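Local coordinates for protein TarM (Staphylococcus aureus subsp. aureus 21178, PDB 4X7R) that belongs to the GT-B glycosyltransferase clan and binds uridine-5'-diphosphate and a glycan, at residues 35-40 and 65-70; 206-211 and 235-240; 75-80 and 168-173; 175-180 and 189-194. The protein carries 1 engineered substitution. One frame throughout, in Å; residues are numbered along the deposited sequence.

Contact 1: residues 35-40 and 65-70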
loop_
_atom_site.group_PDB
_atom_site.type_symbol
_atom_site.label_atom_id
_atom_site.label_comp_id
_atom_site.label_asym_id
_atom_site.label_seq_id
_atom_site.Cartn_x
_atom_site.Cartn_y
_atom_site.Cartn_z
ATOM N N PRO A 35 5.003 -17.334 -13.490
ATOM C CA PRO A 35 5.663 -16.123 -12.957
ATOM C C PRO A 35 4.636 -14.998 -12.881
ATOM O O PRO A 35 3.862 -14.816 -13.824
ATOM C CB PRO A 35 6.776 -15.819 -13.980
ATOM C CG PRO A 35 7.026 -17.142 -14.656
ATOM C CD PRO A 35 5.688 -17.835 -14.707
ATOM N N ALA A 36 4.536 -14.364 -11.707
ATOM C CA ALA A 36 3.597 -13.290 -11.429
ATOM C C ALA A 36 4.352 -12.199 -10.717
ATOM O O ALA A 36 4.583 -12.285 -9.507
ATOM C CB ALA A 36 2.438 -13.795 -10.581
ATOM N N ASP A 37 4.759 -11.169 -11.485
ATOM C CA ASP A 37 5.559 -10.054 -10.979
ATOM C C ASP A 37 4.789 -8.780 -10.750
ATOM O O ASP A 37 3.659 -8.648 -11.215
ATOM C CB ASP A 37 6.804 -9.858 -11.850
ATOM C CG ASP A 37 7.647 -11.137 -11.930
ATOM O OD1 ASP A 37 8.028 -11.670 -10.857
ATOM O OD2 ASP A 37 7.903 -11.609 -13.054
ATOM N N ILE A 38 5.376 -7.854 -9.974
ATOM C CA ILE A 38 4.726 -6.598 -9.611
ATOM C C ILE A 38 5.294 -5.452 -10.431
ATOM O O ILE A 38 6.509 -5.357 -10.581
ATOM C CB ILE A 38 4.815 -6.379 -8.080
ATOM C CG1 ILE A 38 4.116 -7.604 -7.318
ATOM C CG2 ILE A 38 4.204 -5.012 -7.677
ATOM C CD1 ILE A 38 4.162 -7.607 -5.781
ATOM N N VAL A 39 4.413 -4.614 -11.000
ATOM C CA VAL A 39 4.803 -3.413 -11.769
ATOM C C VAL A 39 4.375 -2.186 -10.954
ATOM O O VAL A 39 3.198 -2.073 -10.612
ATOM C CB VAL A 39 4.188 -3.375 -13.188
ATOM C CG1 VAL A 39 4.702 -2.161 -13.979
ATOM C CG2 VAL A 39 4.437 -4.689 -13.938
ATOM N N THR A 40 5.332 -1.299 -10.619
ATOM C CA THR A 40 5.091 -0.051 -9.888
ATOM C C THR A 40 5.408 1.154 -10.779
ATOM O O THR A 40 6.097 1.004 -11.791
ATOM C CB THR A 40 5.798 -0.021 -8.535
ATOM O OG1 THR A 40 7.219 -0.038 -8.736
ATOM C CG2 THR A 40 5.345 -1.152 -7.614
ATOM N N LYS A 65 9.561 -10.359 -8.642
ATOM C CA LYS A 65 10.313 -9.231 -9.158
ATOM C C LYS A 65 9.416 -8.013 -9.065
ATOM O O LYS A 65 8.185 -8.124 -9.165
ATOM C CB LYS A 65 10.660 -9.433 -10.650
ATOM C CG LYS A 65 11.609 -10.589 -10.949
ATOM C CD LYS A 65 11.860 -10.723 -12.449
ATOM C CE LYS A 65 12.211 -12.143 -12.866
ATOM N NZ LYS A 65 10.990 -12.997 -13.048
ATOM N N MET A 66 10.033 -6.842 -8.902
ATOM C CA MET A 66 9.338 -5.583 -9.048
ATOM C C MET A 66 9.907 -4.885 -10.257
ATOM O O MET A 66 11.102 -4.583 -10.300
ATOM C CB MET A 66 9.364 -4.681 -7.817
ATOM C CG MET A 66 8.442 -3.468 -7.985
ATOM S SD MET A 66 8.859 -2.002 -6.998
ATOM C CE MET A 66 10.590 -1.674 -7.641
ATOM N N TYR A 67 9.064 -4.654 -11.257
ATOM C CA TYR A 67 9.408 -3.849 -12.430
ATOM C C TYR A 67 8.901 -2.424 -12.119
ATOM O O TYR A 67 7.752 -2.260 -11.738
ATOM C CB TYR A 67 8.703 -4.366 -13.677
ATOM C CG TYR A 67 9.166 -5.737 -14.089
ATOM C CD1 TYR A 67 10.396 -5.918 -14.729
ATOM C CD2 TYR A 67 8.365 -6.859 -13.875
ATOM C CE1 TYR A 67 10.816 -7.189 -15.146
ATOM C CE2 TYR A 67 8.775 -8.129 -14.289
ATOM C CZ TYR A 67 10.007 -8.292 -14.907
ATOM O OH TYR A 67 10.405 -9.530 -15.320
ATOM N N ASN A 68 9.768 -1.417 -12.211
ATOM C CA ASN A 68 9.398 -0.035 -11.951
ATOM C C ASN A 68 9.763 0.827 -13.187
ATOM O O ASN A 68 10.816 0.625 -13.781
ATOM C CB ASN A 68 10.047 0.463 -10.661
ATOM C CG ASN A 68 9.794 1.931 -10.392
ATOM O OD1 ASN A 68 10.565 2.821 -10.805
ATOM N ND2 ASN A 68 8.680 2.218 -9.739
ATOM N N VAL A 69 8.870 1.739 -13.589
ATOM C CA VAL A 69 9.031 2.619 -14.766
ATOM C C VAL A 69 10.342 3.438 -14.730
ATOM O O VAL A 69 11.032 3.475 -15.730
ATOM C CB VAL A 69 7.761 3.501 -15.041
ATOM C CG1 VAL A 69 7.449 4.438 -13.871
ATOM C CG2 VAL A 69 7.901 4.288 -16.349
ATOM N N PHE A 70 10.665 4.102 -13.595
ATOM C CA PHE A 70 11.901 4.889 -13.467
ATOM C C PHE A 70 13.114 3.995 -13.444
ATOM O O PHE A 70 14.085 4.301 -14.132
ATOM C CB PHE A 70 11.860 5.865 -12.280
ATOM C CG PHE A 70 10.724 6.843 -12.451
ATOM C CD1 PHE A 70 10.754 7.799 -13.468
ATOM C CD2 PHE A 70 9.559 6.717 -11.696
ATOM C CE1 PHE A 70 9.663 8.648 -13.683
ATOM C CE2 PHE A 70 8.475 7.581 -11.898
ATOM C CZ PHE A 70 8.534 8.546 -12.878
#
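Asp37 and Lys65 meet where parallel strands 36-40 and 66-68 begin to pair at the edge of the Rossmann-like sheet of a GT-B glycosyltransferase; helix 47-56 makes the beta-alpha-beta crossover between them. The Asp37 side chain runs obliquely to that of Lys65. Asp37 OD1 takes the Lys65 N-H at 3.0 Å, the donor standing above the carboxylate plane, and also bonds Tyr30. Asp37 OD2 forms a weak salt bridge with Lys65 NZ at 3.4 Å. The Tyr67 ring meets the same aspartate obliquely, CE2 lying 3.6 Å from Asp37 CB with ring and carboxylate planes 75° apart, and its hydroxyl bonds Lys3. Backbone bonds pair the strands, among them Tyr67 N to Ile38 O at 2.7 Å. Met66 and Asn68 share the sheet face with Thr40. The thioether crosses Thr40 at about a right angle, Met66 SD 3.1 Å from Thr40 OG1. Asn68 is the N-cap of helix 69-78, its OD1 accepting from Glu71 N and, weakly, from Phe70 N, while ND2 reaches Asp42 O. Its CG is anti to the backbone N (chi1 175°) and chi2 is -90°; Asn68 ND2 donates almost straight to Thr40 OG1, 2.9 Å away in the amide plane.

Contact 2: residues 206-211 and 235-240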
loop_
_atom_site.group_PDB
_atom_site.type_symbol
_atom_site.label_atom_id
_atom_site.label_comp_id
_atom_site.label_asym_id
_atom_site.label_seq_id
_atom_site.Cartn_x
_atom_site.Cartn_y
_atom_site.Cartn_z
ATOM N N LEU A 206 3.805 8.083 -20.569
ATOM C CA LEU A 206 5.094 7.425 -20.300
ATOM C C LEU A 206 4.825 5.995 -19.790
ATOM O O LEU A 206 5.386 5.027 -20.322
ATOM C CB LEU A 206 5.898 8.237 -19.242
ATOM C CG LEU A 206 7.191 7.574 -18.704
ATOM C CD1 LEU A 206 8.283 7.625 -19.720
ATOM C CD2 LEU A 206 7.660 8.203 -17.395
ATOM N N CYS A 207 3.927 5.869 -18.776
ATOM C CA CYS A 207 3.565 4.562 -18.189
ATOM C C CYS A 207 2.904 3.619 -19.152
ATOM O O CYS A 207 3.206 2.437 -19.129
ATOM C CB CYS A 207 2.748 4.755 -16.925
ATOM S SG CYS A 207 3.684 5.535 -15.595
ATOM N N VAL A 208 2.087 4.145 -20.072
ATOM C CA VAL A 208 1.456 3.324 -21.112
ATOM C C VAL A 208 2.538 2.779 -22.060
ATOM O O VAL A 208 2.533 1.589 -22.375
ATOM C CB VAL A 208 0.334 4.096 -21.854
ATOM C CG1 VAL A 208 -0.033 3.422 -23.180
ATOM C CG2 VAL A 208 -0.891 4.261 -20.956
ATOM N N TYR A 209 3.490 3.647 -22.480
ATOM C CA TYR A 209 4.595 3.240 -23.349
ATOM C C TYR A 209 5.395 2.140 -22.665
ATOM O O TYR A 209 5.681 1.117 -23.281
ATOM C CB TYR A 209 5.496 4.444 -23.672
ATOM C CG TYR A 209 6.816 4.074 -24.325
ATOM C CD1 TYR A 209 6.892 3.800 -25.691
ATOM C CD2 TYR A 209 8.006 4.072 -23.593
ATOM C CE1 TYR A 209 8.115 3.508 -26.304
ATOM C CE2 TYR A 209 9.225 3.746 -24.187
ATOM C CZ TYR A 209 9.277 3.476 -25.544
ATOM O OH TYR A 209 10.486 3.132 -26.103
ATOM N N TYR A 210 5.748 2.365 -21.394
ATOM C CA TYR A 210 6.534 1.447 -20.572
ATOM C C TYR A 210 5.939 0.031 -20.537
ATOM O O TYR A 210 6.658 -0.937 -20.795
ATOM C CB TYR A 210 6.717 2.036 -19.154
ATOM C CG TYR A 210 7.230 1.030 -18.147
ATOM C CD1 TYR A 210 8.470 0.416 -18.311
ATOM C CD2 TYR A 210 6.494 0.721 -17.006
ATOM C CE1 TYR A 210 8.953 -0.502 -17.387
ATOM C CE2 TYR A 210 6.976 -0.191 -16.065
ATOM C CZ TYR A 210 8.209 -0.791 -16.261
ATOM O OH TYR A 210 8.726 -1.650 -15.337
ATOM N N LEU A 211 4.611 -0.076 -20.276
ATOM C CA LEU A 211 3.887 -1.353 -20.257
ATOM C C LEU A 211 3.909 -2.041 -21.615
ATOM O O LEU A 211 3.935 -3.256 -21.663
ATOM C CB LEU A 211 2.434 -1.161 -19.803
ATOM C CG LEU A 211 2.237 -0.755 -18.343
ATOM C CD1 LEU A 211 0.774 -0.413 -18.081
ATOM C CD2 LEU A 211 2.734 -1.866 -17.386
ATOM N N PHE A 235 -5.454 0.045 -19.011
ATOM C CA PHE A 235 -6.558 0.230 -19.946
ATOM C C PHE A 235 -6.140 0.872 -21.293
ATOM O O PHE A 235 -6.544 0.383 -22.341
ATOM C CB PHE A 235 -7.714 1.010 -19.289
ATOM C CG PHE A 235 -9.011 0.958 -20.075
ATOM C CD1 PHE A 235 -9.668 -0.254 -20.294
ATOM C CD2 PHE A 235 -9.582 2.117 -20.583
ATOM C CE1 PHE A 235 -10.858 -0.305 -21.029
ATOM C CE2 PHE A 235 -10.793 2.068 -21.294
ATOM C CZ PHE A 235 -11.421 0.856 -21.511
ATOM N N ASN A 236 -5.329 1.939 -21.256
ATOM C CA ASN A 236 -4.897 2.677 -22.453
ATOM C C ASN A 236 -3.808 2.004 -23.318
ATOM O O ASN A 236 -3.490 2.544 -24.381
ATOM C CB ASN A 236 -4.467 4.096 -22.079
ATOM C CG ASN A 236 -5.549 4.947 -21.460
ATOM O OD1 ASN A 236 -6.736 4.669 -21.546
ATOM N ND2 ASN A 236 -5.157 6.017 -20.813
ATOM N N THR A 237 -3.208 0.871 -22.882
ATOM C CA THR A 237 -2.171 0.238 -23.730
ATOM C C THR A 237 -2.786 -0.268 -25.048
ATOM O O THR A 237 -3.983 -0.543 -25.103
ATOM C CB THR A 237 -1.377 -0.879 -23.030
ATOM O OG1 THR A 237 -2.164 -2.060 -22.993
ATOM C CG2 THR A 237 -0.865 -0.514 -21.662
ATOM N N ASN A 238 -1.960 -0.380 -26.090
ATOM C CA ASN A 238 -2.370 -0.815 -27.418
ATOM C C ASN A 238 -2.429 -2.342 -27.608
ATOM O O ASN A 238 -2.695 -2.777 -28.727
ATOM C CB ASN A 238 -1.436 -0.182 -28.458
ATOM C CG ASN A 238 -0.002 -0.710 -28.446
ATOM O OD1 ASN A 238 0.404 -1.556 -27.636
ATOM N ND2 ASN A 238 0.806 -0.216 -29.360
ATOM N N HIS A 239 -2.151 -3.148 -26.544
ATOM C CA HIS A 239 -2.137 -4.627 -26.596
ATOM C C HIS A 239 -3.419 -5.159 -27.204
ATOM O O HIS A 239 -4.504 -4.747 -26.803
ATOM C CB HIS A 239 -1.925 -5.270 -25.202
ATOM C CG HIS A 239 -0.595 -4.982 -24.575
ATOM N ND1 HIS A 239 -0.438 -3.945 -23.663
ATOM C CD2 HIS A 239 0.583 -5.638 -24.691
ATOM C CE1 HIS A 239 0.838 -3.971 -23.295
ATOM N NE2 HIS A 239 1.497 -4.962 -23.897
ATOM N N LYS A 240 -3.290 -6.060 -28.182
ATOM C CA LYS A 240 -4.429 -6.671 -28.872
ATOM C C LYS A 240 -4.670 -8.103 -28.383
ATOM O O LYS A 240 -5.785 -8.615 -28.517
ATOM C CB LYS A 240 -4.195 -6.665 -30.395
ATOM C CG LYS A 240 -4.143 -5.259 -30.997
ATOM C CD LYS A 240 -3.564 -5.269 -32.402
ATOM C CE LYS A 240 -3.260 -3.876 -32.917
ATOM N NZ LYS A 240 -2.070 -3.263 -32.252
#
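The His239 imidazole meets Leu211 by its edge: CE1 comes 3.6 Å from Leu211 O, which lies near the ring plane. Thr237 OG1 sits at another point of the same edge, in plane, hydrogen-bonded to ND1 at 2.6 Å. Next to CE1, NE2 bonds Ile215 O, so both ring nitrogens have partners and the imidazole is held against rotation. Thr237 OG1 is bound by Lys244 as well. This is helix-on-loop packing within the N-terminal Rossmann-like domain of the GT-B fold: helix 203-214 lies against the loop that leads from helix 231-235 to strand 243-247. No hydrogen bond joins the two segments, and the rest of the contact is apolar. Thr237 CG2, anti to its own carbonyl carbon (chi1 78° for OG1), touches Leu211 CB at 3.8 Å and CD1 at 3.9 Å, the two side chains crossing at about a right angle. One turn earlier on the helix, Val208 sets both methyls against the loop, with CG1 3.9 Å from Thr237 CA and CG2 3.8 Å from Asn236 CB.

Contact 3: residues 75-80 and 168-173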
loop_
_atom_site.group_PDB
_atom_site.type_symbol
_atom_site.label_atom_id
_atom_site.label_comp_id
_atom_site.label_asym_id
_atom_site.label_seq_id
_atom_site.Cartn_x
_atom_site.Cartn_y
_atom_site.Cartn_z
ATOM N N GLN A 75 18.188 1.940 -15.458
ATOM C CA GLN A 75 19.026 0.786 -15.782
ATOM C C GLN A 75 19.586 0.886 -17.184
ATOM O O GLN A 75 20.765 0.611 -17.361
ATOM C CB GLN A 75 18.268 -0.513 -15.569
ATOM C CG GLN A 75 18.214 -0.952 -14.102
ATOM C CD GLN A 75 17.117 -1.963 -13.770
ATOM O OE1 GLN A 75 16.393 -2.488 -14.638
ATOM N NE2 GLN A 75 16.959 -2.238 -12.482
ATOM N N ILE A 76 18.792 1.351 -18.169
ATOM C CA ILE A 76 19.259 1.579 -19.553
ATOM C C ILE A 76 20.335 2.675 -19.527
ATOM O O ILE A 76 21.396 2.503 -20.102
ATOM C CB ILE A 76 18.082 1.920 -20.516
ATOM C CG1 ILE A 76 17.158 0.691 -20.701
ATOM C CG2 ILE A 76 18.591 2.402 -21.879
ATOM C CD1 ILE A 76 15.695 1.055 -21.062
ATOM N N SER A 77 20.080 3.761 -18.780
ATOM C CA SER A 77 20.990 4.893 -18.621
ATOM C C SER A 77 22.324 4.491 -17.998
ATOM O O SER A 77 23.358 4.941 -18.470
ATOM C CB SER A 77 20.326 5.979 -17.783
ATOM O OG SER A 77 21.110 7.159 -17.780
ATOM N N ASN A 78 22.302 3.672 -16.939
ATOM C CA ASN A 78 23.495 3.141 -16.252
ATOM C C ASN A 78 24.472 2.468 -17.225
ATOM O O ASN A 78 25.675 2.623 -17.073
ATOM C CB ASN A 78 23.095 2.111 -15.185
ATOM C CG ASN A 78 22.394 2.687 -13.971
ATOM O OD1 ASN A 78 22.491 3.856 -13.651
ATOM N ND2 ASN A 78 21.720 1.850 -13.231
ATOM N N ASN A 79 23.948 1.731 -18.223
ATOM C CA ASN A 79 24.720 1.029 -19.254
ATOM C C ASN A 79 25.398 1.931 -20.260
ATOM O O ASN A 79 26.316 1.477 -20.947
ATOM C CB ASN A 79 23.814 0.044 -19.999
ATOM C CG ASN A 79 23.442 -1.157 -19.189
ATOM O OD1 ASN A 79 24.213 -1.619 -18.340
ATOM N ND2 ASN A 79 22.234 -1.679 -19.429
ATOM N N LYS A 80 24.951 3.190 -20.378
ATOM C CA LYS A 80 25.502 4.170 -21.331
ATOM C C LYS A 80 26.919 4.678 -20.981
ATOM O O LYS A 80 27.687 5.035 -21.874
ATOM C CB LYS A 80 24.498 5.326 -21.518
ATOM C CG LYS A 80 24.947 6.516 -22.374
ATOM C CD LYS A 80 24.591 6.374 -23.848
ATOM C CE LYS A 80 24.611 7.706 -24.570
ATOM N NZ LYS A 80 23.474 8.596 -24.172
ATOM N N PHE A 168 15.852 13.477 -13.265
ATOM C CA PHE A 168 16.280 12.282 -12.552
ATOM C C PHE A 168 17.644 11.862 -13.071
ATOM O O PHE A 168 17.856 11.870 -14.286
ATOM C CB PHE A 168 15.250 11.147 -12.709
ATOM C CG PHE A 168 13.898 11.481 -12.138
ATOM C CD1 PHE A 168 13.774 12.022 -10.862
ATOM C CD2 PHE A 168 12.740 11.171 -12.833
ATOM C CE1 PHE A 168 12.515 12.311 -10.320
ATOM C CE2 PHE A 168 11.479 11.430 -12.274
ATOM C CZ PHE A 168 11.377 12.019 -11.032
ATOM N N TYR A 169 18.550 11.440 -12.156
ATOM C CA TYR A 169 19.925 11.068 -12.472
ATOM C C TYR A 169 20.178 9.626 -12.127
ATOM O O TYR A 169 19.720 9.148 -11.073
ATOM C CB TYR A 169 20.926 11.960 -11.720
ATOM C CG TYR A 169 20.801 13.425 -12.045
ATOM C CD1 TYR A 169 19.880 14.226 -11.384
ATOM C CD2 TYR A 169 21.627 14.023 -12.998
ATOM C CE1 TYR A 169 19.752 15.577 -11.688
ATOM C CE2 TYR A 169 21.525 15.381 -13.295
ATOM C CZ TYR A 169 20.578 16.153 -12.640
ATOM O OH TYR A 169 20.438 17.486 -12.943
ATOM N N ASP A 170 20.891 8.919 -13.028
ATOM C CA ASP A 170 21.193 7.492 -12.873
ATOM C C ASP A 170 22.253 7.215 -11.769
ATOM O O ASP A 170 22.687 8.147 -11.068
ATOM C CB ASP A 170 21.527 6.857 -14.233
ATOM C CG ASP A 170 22.832 7.321 -14.872
ATOM O OD1 ASP A 170 23.741 7.749 -14.131
ATOM O OD2 ASP A 170 22.995 7.123 -16.090
ATOM N N GLU A 171 22.678 5.946 -11.635
ATOM C CA GLU A 171 23.676 5.517 -10.638
ATOM C C GLU A 171 25.053 6.153 -10.807
ATOM O O GLU A 171 25.799 6.241 -9.821
ATOM C CB GLU A 171 23.801 3.980 -10.564
ATOM C CG GLU A 171 22.538 3.291 -10.062
ATOM C CD GLU A 171 22.176 3.402 -8.586
ATOM O OE1 GLU A 171 23.034 3.802 -7.764
ATOM O OE2 GLU A 171 21.020 3.053 -8.252
ATOM N N LYS A 172 25.354 6.672 -12.023
ATOM C CA LYS A 172 26.620 7.347 -12.316
ATOM C C LYS A 172 26.507 8.886 -12.317
ATOM O O LYS A 172 27.499 9.576 -12.542
ATOM C CB LYS A 172 27.265 6.791 -13.597
ATOM C CG LYS A 172 27.561 5.297 -13.494
ATOM C CD LYS A 172 28.427 4.753 -14.619
ATOM C CE LYS A 172 28.584 3.247 -14.487
ATOM N NZ LYS A 172 27.389 2.512 -14.948
ATOM N N GLY A 173 25.303 9.409 -12.044
ATOM C CA GLY A 173 25.079 10.847 -11.972
ATOM C C GLY A 173 24.702 11.506 -13.281
ATOM O O GLY A 173 24.818 12.730 -13.404
#
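An Asx turn within a type I beta turn, Asp170 to Gly173, joins strand 163-169 to strand 175-182 and docks on the C-terminal part of helix 69-78. The two Asp170 carboxylate oxygens have different tasks. Asp170 CG lies between the backbone N and the carbonyl carbon (chi1 68°), and OD1 accepts from Lys172 N at 2.9 Å, the donor standing above the carboxylate plane; Tyr174 N binds the same oxygen. OD2 faces the helix and receives the Ser77 hydroxyl on its anti side in a short bond, Ser77 OG to Asp170 OD2 2.5 Å. The Asn78 and Asp170 side chains run antiparallel past one another, amide and carboxylate planes 56° apart, and Asn78 OD1 accepts from Glu171 N at 2.9 Å. The same amide oxygen of Asn78 comes within 3.2 Å of Asp170 CB. Glu171 CB and CG pack obliquely against the Asn78 amide, while the Glu171 carboxylate pairs with Lys150. Lys172 reaches back to the helix, with NZ 2.7 Å from Asn78 O and tilted from the carbonyl plane, and has a weaker bond to His81 O. The turn thus gives one backbone N-H and one ammonium to Asn78 and takes one hydroxyl from Ser77. Strand 163-169 lies between strands 150-157 and 175-182 in the sheet; Tyr176 of the latter packs against Ser77, and at the start of the helix Phe70 meets Phe168 edge-to-face.

Contact 4: residues 175-180 and 189-194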
loop_
_atom_site.group_PDB
_atom_site.type_symbol
_atom_site.label_atom_id
_atom_site.label_comp_id
_atom_site.label_asym_id
_atom_site.label_seq_id
_atom_site.Cartn_x
_atom_site.Cartn_y
_atom_site.Cartn_z
ATOM N N PRO A 175 21.754 12.512 -16.213
ATOM C CA PRO A 175 20.278 12.647 -16.330
ATOM C C PRO A 175 19.703 11.677 -17.344
ATOM O O PRO A 175 20.314 11.487 -18.397
ATOM C CB PRO A 175 20.070 14.093 -16.799
ATOM C CG PRO A 175 21.395 14.483 -17.422
ATOM C CD PRO A 175 22.471 13.678 -16.784
ATOM N N TYR A 176 18.530 11.057 -17.031
ATOM C CA TYR A 176 17.904 10.070 -17.916
ATOM C C TYR A 176 16.464 10.395 -18.267
ATOM O O TYR A 176 15.954 9.911 -19.280
ATOM C CB TYR A 176 18.094 8.604 -17.405
ATOM C CG TYR A 176 17.436 8.301 -16.071
ATOM C CD1 TYR A 176 18.066 8.620 -14.871
ATOM C CD2 TYR A 176 16.158 7.750 -16.009
ATOM C CE1 TYR A 176 17.470 8.346 -13.644
ATOM C CE2 TYR A 176 15.541 7.487 -14.782
ATOM C CZ TYR A 176 16.194 7.809 -13.604
ATOM O OH TYR A 176 15.626 7.544 -12.382
ATOM N N ILE A 177 15.816 11.225 -17.425
ATOM C CA ILE A 177 14.447 11.721 -17.566
ATOM C C ILE A 177 14.427 13.164 -17.046
ATOM O O ILE A 177 15.006 13.438 -15.989
ATOM C CB ILE A 177 13.383 10.841 -16.802
ATOM C CG1 ILE A 177 13.177 9.488 -17.469
ATOM C CG2 ILE A 177 12.020 11.570 -16.684
ATOM C CD1 ILE A 177 12.256 8.565 -16.739
ATOM N N SER A 178 13.746 14.076 -17.787
ATOM C CA SER A 178 13.495 15.472 -17.420
ATOM C C SER A 178 12.008 15.680 -17.673
ATOM O O SER A 178 11.473 15.082 -18.606
ATOM C CB SER A 178 14.319 16.454 -18.256
ATOM O OG SER A 178 13.959 16.371 -19.621
ATOM N N ARG A 179 11.327 16.430 -16.814
ATOM C CA ARG A 179 9.879 16.598 -16.970
ATOM C C ARG A 179 9.350 17.862 -16.352
ATOM O O ARG A 179 9.873 18.330 -15.324
ATOM C CB ARG A 179 9.107 15.382 -16.411
ATOM C CG ARG A 179 9.132 15.264 -14.894
ATOM C CD ARG A 179 8.854 13.837 -14.484
ATOM N NE ARG A 179 8.593 13.763 -13.049
ATOM C CZ ARG A 179 7.909 12.793 -12.472
ATOM N NH1 ARG A 179 7.422 11.798 -13.196
ATOM N NH2 ARG A 179 7.711 12.804 -11.165
ATOM N N ASN A 180 8.284 18.399 -16.971
ATOM C CA ASN A 180 7.638 19.611 -16.484
ATOM C C ASN A 180 6.656 19.233 -15.427
ATOM O O ASN A 180 6.045 18.172 -15.527
ATOM C CB ASN A 180 6.926 20.363 -17.610
ATOM C CG ASN A 180 7.882 20.946 -18.603
ATOM O OD1 ASN A 180 8.113 20.387 -19.651
ATOM N ND2 ASN A 180 8.513 22.044 -18.264
ATOM N N GLY A 189 3.687 17.027 -16.526
ATOM C CA GLY A 189 3.449 17.459 -17.893
ATOM C C GLY A 189 4.366 16.725 -18.846
ATOM O O GLY A 189 4.672 15.546 -18.640
ATOM N N LYS A 190 4.848 17.437 -19.874
ATOM C CA LYS A 190 5.753 16.875 -20.880
ATOM C C LYS A 190 6.975 16.249 -20.215
ATOM O O LYS A 190 7.641 16.896 -19.405
ATOM C CB LYS A 190 6.164 17.955 -21.897
ATOM C CG LYS A 190 6.144 17.476 -23.330
ATOM C CD LYS A 190 6.223 18.652 -24.295
ATOM C CE LYS A 190 5.787 18.258 -25.685
ATOM N NZ LYS A 190 6.028 19.337 -26.682
ATOM N N THR A 191 7.215 14.970 -20.509
ATOM C CA THR A 191 8.315 14.186 -19.979
ATOM C C THR A 191 9.238 13.776 -21.129
ATOM O O THR A 191 8.774 13.208 -22.124
ATOM C CB THR A 191 7.763 12.937 -19.244
ATOM O OG1 THR A 191 6.989 13.375 -18.134
ATOM C CG2 THR A 191 8.884 11.969 -18.767
ATOM N N TYR A 192 10.544 13.980 -20.938
ATOM C CA TYR A 192 11.552 13.615 -21.935
ATOM C C TYR A 192 12.437 12.530 -21.374
ATOM O O TYR A 192 13.075 12.706 -20.334
ATOM C CB TYR A 192 12.398 14.832 -22.364
ATOM C CG TYR A 192 13.411 14.559 -23.460
ATOM C CD1 TYR A 192 13.056 13.848 -24.607
ATOM C CD2 TYR A 192 14.704 15.073 -23.384
ATOM C CE1 TYR A 192 13.982 13.593 -25.615
ATOM C CE2 TYR A 192 15.626 14.871 -24.414
ATOM C CZ TYR A 192 15.270 14.099 -25.512
ATOM O OH TYR A 192 16.156 13.916 -26.550
ATOM N N VAL A 193 12.491 11.425 -22.083
ATOM C CA VAL A 193 13.344 10.313 -21.727
ATOM C C VAL A 193 14.584 10.493 -22.597
ATOM O O VAL A 193 14.571 10.198 -23.798
ATOM C CB VAL A 193 12.638 8.934 -21.886
ATOM C CG1 VAL A 193 13.566 7.789 -21.488
ATOM C CG2 VAL A 193 11.353 8.880 -21.066
ATOM N N LEU A 194 15.626 11.067 -21.985
ATOM C CA LEU A 194 16.914 11.387 -22.621
ATOM C C LEU A 194 17.554 10.181 -23.237
ATOM O O LEU A 194 18.066 10.302 -24.337
ATOM C CB LEU A 194 17.874 12.039 -21.619
ATOM C CG LEU A 194 17.592 13.489 -21.241
ATOM C CD1 LEU A 194 16.477 13.617 -20.192
ATOM C CD2 LEU A 194 18.820 14.113 -20.682
HETATM O O HOH W 1 6.883 11.369 -15.862
#
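Backbone hydrogen bonds between Ser178 and Tyr192 form the middle of this antiparallel pairing: Tyr192 N donates to Ser178 O at 2.7 Å, and Ser178 N returns a bond to Tyr192 O. Toward the turn, Asn180 N binds Lys190 O and Gly189 N binds Asn180 O at 2.8 Å. At the other end the pairing loosens to a weak, bent bond from Leu194 N to Tyr176 O. Apolar contacts line the face that carries Ile177, Arg179, Thr191 and Val193. Ile177 CG2 meets Thr191 CG2 at 3.8 Å, and Ile177 CG1 lies 4.1 Å from Val193 CG2 with both side chains pointing the same way. Leu194 closes the end, its CD1 against the backbone N atoms of Ile177 and Ser178 and its CD2 against Pro175. Polar side chains add a water bridge. Thr191 OG1, anti to its carbonyl carbon (chi1 -63°), packs on Arg179 CB at 3.4 Å, and one water accepts from Arg179 NH1 at 2.8 Å and also bonds Thr191 OG1; the guanidinium meets it edge-on, while NE bonds Gln166. On the other face, Ser178 OG lies 3.5 Å from Tyr192 CB, near the plane of the ring at its edge. Together the two strands make a beta hairpin, one of the consecutive hairpins of the large antiparallel sheet inserted in the N-terminal half of this GT-B protein.

Overall arrangement
Along the chain the contacts close in the order 1, 3, 4, 2. Contact 1 belongs to the parallel sheet of the N-terminal Rossmann-like domain, contact 4 to the long antiparallel sheet, and contact 3 ties the two together through helix 69-78, which starts in contact 1. Contacts 3 and 4 are nearest, with centres about 14 Å apart, and share neighbouring strands 163-169 and 175-182. Contact 2 lies about 15 Å from contact 1 between centres; Tyr210 of its helix packs on Val39, Tyr67 and Val69, and Leu206 packs on Val193 of contact 4. Helices 69-78 and 203-214 thus join the antiparallel sheet to the Rossmann-like domain.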